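Local coordinates for protein alpha-L-rhamnosidase (Aspergillus terreus, PDB 6GSZ) that probably hydrolyses terminal non-reducing alpha-L-rhamnose residues in alpha-L-rhamnosides, as a calcium-binding, glycosylated member of the bacterial-type rhamnosidase families, at residues Ile200-Ser210 / Arg220-Ser231. Sequence-based numbering, arbitrary orientation.
Sequences IGVTVGEGWYS and RNIYGDTLGLLS. With MAN (alpha-D-mannopyranose), chain B.
Y223 sets its CB on the middle of the Y209 ring. This CB lies 3.6 Å from the centroid of the Y209 ring, almost on its normal, a CH-pi contact. Y209 has CG anti to its backbone N (chi1 -161°), which turns the ring face to that bump. The two rings meet obliquely, with planes at 36°. The rim of the Y223 ring faces the carbonyl oxygens of W208 and Y209. Two backbone hydrogen bonds, Y223 N to Y209 O and N221 N to S210 O, tie the segments together here. G224 N comes obliquely near the Y209 ring and is buried without a polar partner in the model. S210 CB packs 3.3 Å from G224 O. Y209 OH reaches Y223 O through a water.

L227 forks over the end of strand 200-205. L227 CD1 lies 3.4 Å from V204 O, and L227 CD2 lies 3.5 Å from E206 CA. L229 CD1 packs 3.8 Å from V202 CG1, and its CD2 lies beside V202 CB and CG2. V204 CG1 touches both L227 CB and G228 O.

Two waters bridge E206 to R220 NH1; E206 OE1 also accepts bonds from T128 and H129. The backbone oxygens of R220 and N221 each accept a bond from the mannose of a protein-attached glycan.

Strands 196-205 and 228-237 belong to different sheets, which pack face to face as a beta-sandwich within the rhamnosidase N-terminal domain. V202, V204, L227 and L229 lie in the core between them. F134 of strand 132-140 touches V204 and L229, and I151 of strand 144-154 touches L229.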
# COMPACT_ATOMS: atom_id res chain seq x y z
N ILE A 200 -0.70 26.19 -20.55
CA ILE A 200 -0.44 25.16 -19.53
C ILE A 200 0.39 25.82 -18.43
O ILE A 200 1.35 26.57 -18.73
CB ILE A 200 0.23 23.91 -20.12
CG1 ILE A 200 0.51 22.89 -19.02
CG2 ILE A 200 1.49 24.22 -20.88
CD1 ILE A 200 0.72 21.48 -19.53
N GLY A 201 -0.01 25.59 -17.19
CA GLY A 201 0.76 26.00 -16.03
C GLY A 201 0.99 24.80 -15.11
O GLY A 201 0.08 23.98 -14.90
N VAL A 202 2.20 24.67 -14.57
CA VAL A 202 2.50 23.55 -13.68
C VAL A 202 3.22 24.10 -12.45
O VAL A 202 4.20 24.90 -12.59
CB VAL A 202 3.39 22.48 -14.34
CG1 VAL A 202 3.52 21.27 -13.41
CG2 VAL A 202 2.83 22.04 -15.69
N THR A 203 2.78 23.74 -11.26
CA THR A 203 3.49 24.05 -10.06
C THR A 203 4.28 22.84 -9.62
O THR A 203 3.71 21.72 -9.59
CB THR A 203 2.57 24.49 -8.92
OG1 THR A 203 1.75 25.58 -9.34
CG2 THR A 203 3.37 24.90 -7.70
N VAL A 204 5.56 23.01 -9.30
CA VAL A 204 6.45 21.96 -8.85
C VAL A 204 6.91 22.26 -7.43
O VAL A 204 7.40 23.33 -7.17
CB VAL A 204 7.64 21.73 -9.77
CG1 VAL A 204 8.62 20.67 -9.23
CG2 VAL A 204 7.17 21.35 -11.17
N GLY A 205 6.77 21.28 -6.55
CA GLY A 205 7.27 21.27 -5.18
C GLY A 205 8.34 20.22 -4.95
O GLY A 205 8.58 19.40 -5.83
N GLU A 206 9.00 20.27 -3.78
CA GLU A 206 10.22 19.47 -3.60
C GLU A 206 9.90 17.97 -3.39
O GLU A 206 10.71 17.14 -3.76
CB GLU A 206 11.06 20.04 -2.45
CG GLU A 206 10.41 19.95 -1.10
CD GLU A 206 11.17 20.55 0.05
OE1 GLU A 206 12.07 21.39 -0.20
OE2 GLU A 206 10.81 20.21 1.24
N GLY A 207 8.81 17.66 -2.69
CA GLY A 207 8.51 16.28 -2.38
C GLY A 207 9.67 15.56 -1.72
O GLY A 207 10.35 16.05 -0.81
N TRP A 208 9.76 14.28 -2.08
CA TRP A 208 10.83 13.40 -1.67
C TRP A 208 12.12 13.62 -2.46
O TRP A 208 13.21 13.26 -2.00
CB TRP A 208 10.37 11.93 -1.84
CG TRP A 208 9.18 11.53 -1.02
CD1 TRP A 208 9.18 11.09 0.27
CD2 TRP A 208 7.80 11.53 -1.44
NE1 TRP A 208 7.91 10.77 0.67
CE2 TRP A 208 7.04 11.00 -0.36
CE3 TRP A 208 7.14 11.83 -2.63
CZ2 TRP A 208 5.67 10.83 -0.44
CZ3 TRP A 208 5.77 11.63 -2.72
CH2 TRP A 208 5.05 11.12 -1.63
N TYR A 209 11.98 14.12 -3.71
CA TYR A 209 13.14 14.24 -4.62
C TYR A 209 14.24 15.14 -4.00
O TYR A 209 15.43 14.81 -4.03
CB TYR A 209 12.67 14.76 -5.99
CG TYR A 209 13.66 14.51 -7.10
CD1 TYR A 209 14.69 15.40 -7.37
CD2 TYR A 209 13.58 13.35 -7.85
CE1 TYR A 209 15.63 15.13 -8.36
CE2 TYR A 209 14.48 13.10 -8.86
CZ TYR A 209 15.50 13.98 -9.12
OH TYR A 209 16.42 13.69 -10.08
N SER A 210 13.82 16.27 -3.45
CA SER A 210 14.75 17.23 -2.84
C SER A 210 14.36 17.66 -1.42
O SER A 210 15.13 18.44 -0.84
CB SER A 210 15.02 18.42 -3.72
OG SER A 210 13.84 19.14 -3.99
N ARG A 220 18.29 16.72 3.09
CA ARG A 220 17.57 17.23 1.95
C ARG A 220 18.41 17.06 0.69
O ARG A 220 19.59 16.64 0.73
CB ARG A 220 17.09 18.66 2.15
CG ARG A 220 18.20 19.68 2.27
CD ARG A 220 17.71 21.14 2.28
NE ARG A 220 17.15 21.51 3.58
CZ ARG A 220 15.87 21.43 3.93
NH1 ARG A 220 14.94 21.11 3.05
NH2 ARG A 220 15.53 21.62 5.19
N ASN A 221 17.80 17.38 -0.46
CA ASN A 221 18.49 17.33 -1.76
C ASN A 221 19.06 15.94 -2.03
O ASN A 221 20.17 15.80 -2.57
CB ASN A 221 19.56 18.42 -1.86
CG ASN A 221 18.97 19.79 -1.71
OD1 ASN A 221 17.92 20.06 -2.29
ND2 ASN A 221 19.67 20.68 -0.99
N ILE A 222 18.27 14.90 -1.70
CA ILE A 222 18.81 13.54 -1.75
C ILE A 222 19.05 13.11 -3.22
O ILE A 222 20.09 12.49 -3.55
CB ILE A 222 17.88 12.55 -1.02
CG1 ILE A 222 17.88 12.86 0.48
CG2 ILE A 222 18.30 11.11 -1.27
CD1 ILE A 222 16.83 12.12 1.29
N TYR A 223 18.08 13.40 -4.08
CA TYR A 223 18.12 12.96 -5.48
C TYR A 223 18.61 14.06 -6.43
O TYR A 223 19.09 13.79 -7.54
CB TYR A 223 16.76 12.45 -5.93
CG TYR A 223 16.32 11.25 -5.14
CD1 TYR A 223 16.72 9.97 -5.52
CD2 TYR A 223 15.55 11.37 -3.99
CE1 TYR A 223 16.32 8.85 -4.81
CE2 TYR A 223 15.17 10.25 -3.26
CZ TYR A 223 15.55 8.99 -3.67
OH TYR A 223 15.10 7.88 -2.97
N GLY A 224 18.52 15.31 -5.98
CA GLY A 224 18.88 16.53 -6.73
C GLY A 224 18.59 17.69 -5.82
O GLY A 224 18.00 17.55 -4.78
N ASP A 225 19.04 18.88 -6.25
CA ASP A 225 18.89 20.07 -5.41
C ASP A 225 18.05 21.13 -6.09
O ASP A 225 18.00 22.27 -5.56
CB ASP A 225 20.24 20.65 -5.01
CG ASP A 225 21.07 21.23 -6.13
OD1 ASP A 225 20.66 21.19 -7.29
OD2 ASP A 225 22.11 21.81 -5.78
N THR A 226 17.44 20.84 -7.24
CA THR A 226 16.76 21.84 -8.08
C THR A 226 15.39 21.31 -8.54
O THR A 226 15.28 20.18 -9.03
CB THR A 226 17.64 22.25 -9.26
OG1 THR A 226 18.88 22.75 -8.76
CG2 THR A 226 16.97 23.32 -10.10
N LEU A 227 14.30 22.08 -8.32
CA LEU A 227 12.99 21.66 -8.80
C LEU A 227 12.98 21.63 -10.33
O LEU A 227 13.48 22.52 -10.98
CB LEU A 227 11.91 22.63 -8.32
CG LEU A 227 11.79 22.79 -6.82
CD1 LEU A 227 10.68 23.74 -6.43
CD2 LEU A 227 11.60 21.48 -6.14
N GLY A 228 12.44 20.55 -10.90
CA GLY A 228 12.42 20.35 -12.33
C GLY A 228 11.10 19.80 -12.85
O GLY A 228 10.40 19.10 -12.12
N LEU A 229 10.81 20.10 -14.11
CA LEU A 229 9.55 19.67 -14.77
C LEU A 229 9.92 19.01 -16.11
O LEU A 229 10.70 19.55 -16.89
CB LEU A 229 8.70 20.91 -15.07
CG LEU A 229 7.46 20.68 -15.91
CD1 LEU A 229 6.47 19.77 -15.21
CD2 LEU A 229 6.83 21.98 -16.32
N LEU A 230 9.31 17.85 -16.39
CA LEU A 230 9.34 17.27 -17.73
C LEU A 230 7.89 17.12 -18.20
O LEU A 230 7.09 16.46 -17.50
CB LEU A 230 10.02 15.90 -17.67
CG LEU A 230 10.08 15.14 -19.02
CD1 LEU A 230 10.95 15.90 -20.03
CD2 LEU A 230 10.59 13.72 -18.81
N SER A 231 7.58 17.60 -19.40
CA SER A 231 6.19 17.64 -19.88
C SER A 231 6.19 17.50 -21.41
O SER A 231 6.97 18.16 -22.07
CB SER A 231 5.53 18.93 -19.42
OG SER A 231 4.15 19.03 -19.79
C1 MAN B . 25.68 15.83 1.27
C2 MAN B . 24.91 16.28 2.51
C3 MAN B . 23.59 15.53 2.63
C4 MAN B . 22.81 15.64 1.30
C5 MAN B . 23.68 15.13 0.14
C6 MAN B . 22.86 15.14 -1.16
O2 MAN B . 24.68 17.69 2.44
O3 MAN B . 22.87 16.05 3.73
O4 MAN B . 21.64 14.82 1.25
O5 MAN B . 24.88 15.92 0.08
O6 MAN B . 22.62 16.52 -1.37
O HOH W 1 14.68 20.80 0.47
O HOH W 2 12.30 20.25 3.38
O HOH W 3 15.47 14.80 -0.88
O HOH W 4 18.82 14.85 -10.10
O HOH W 5 13.78 18.71 -6.82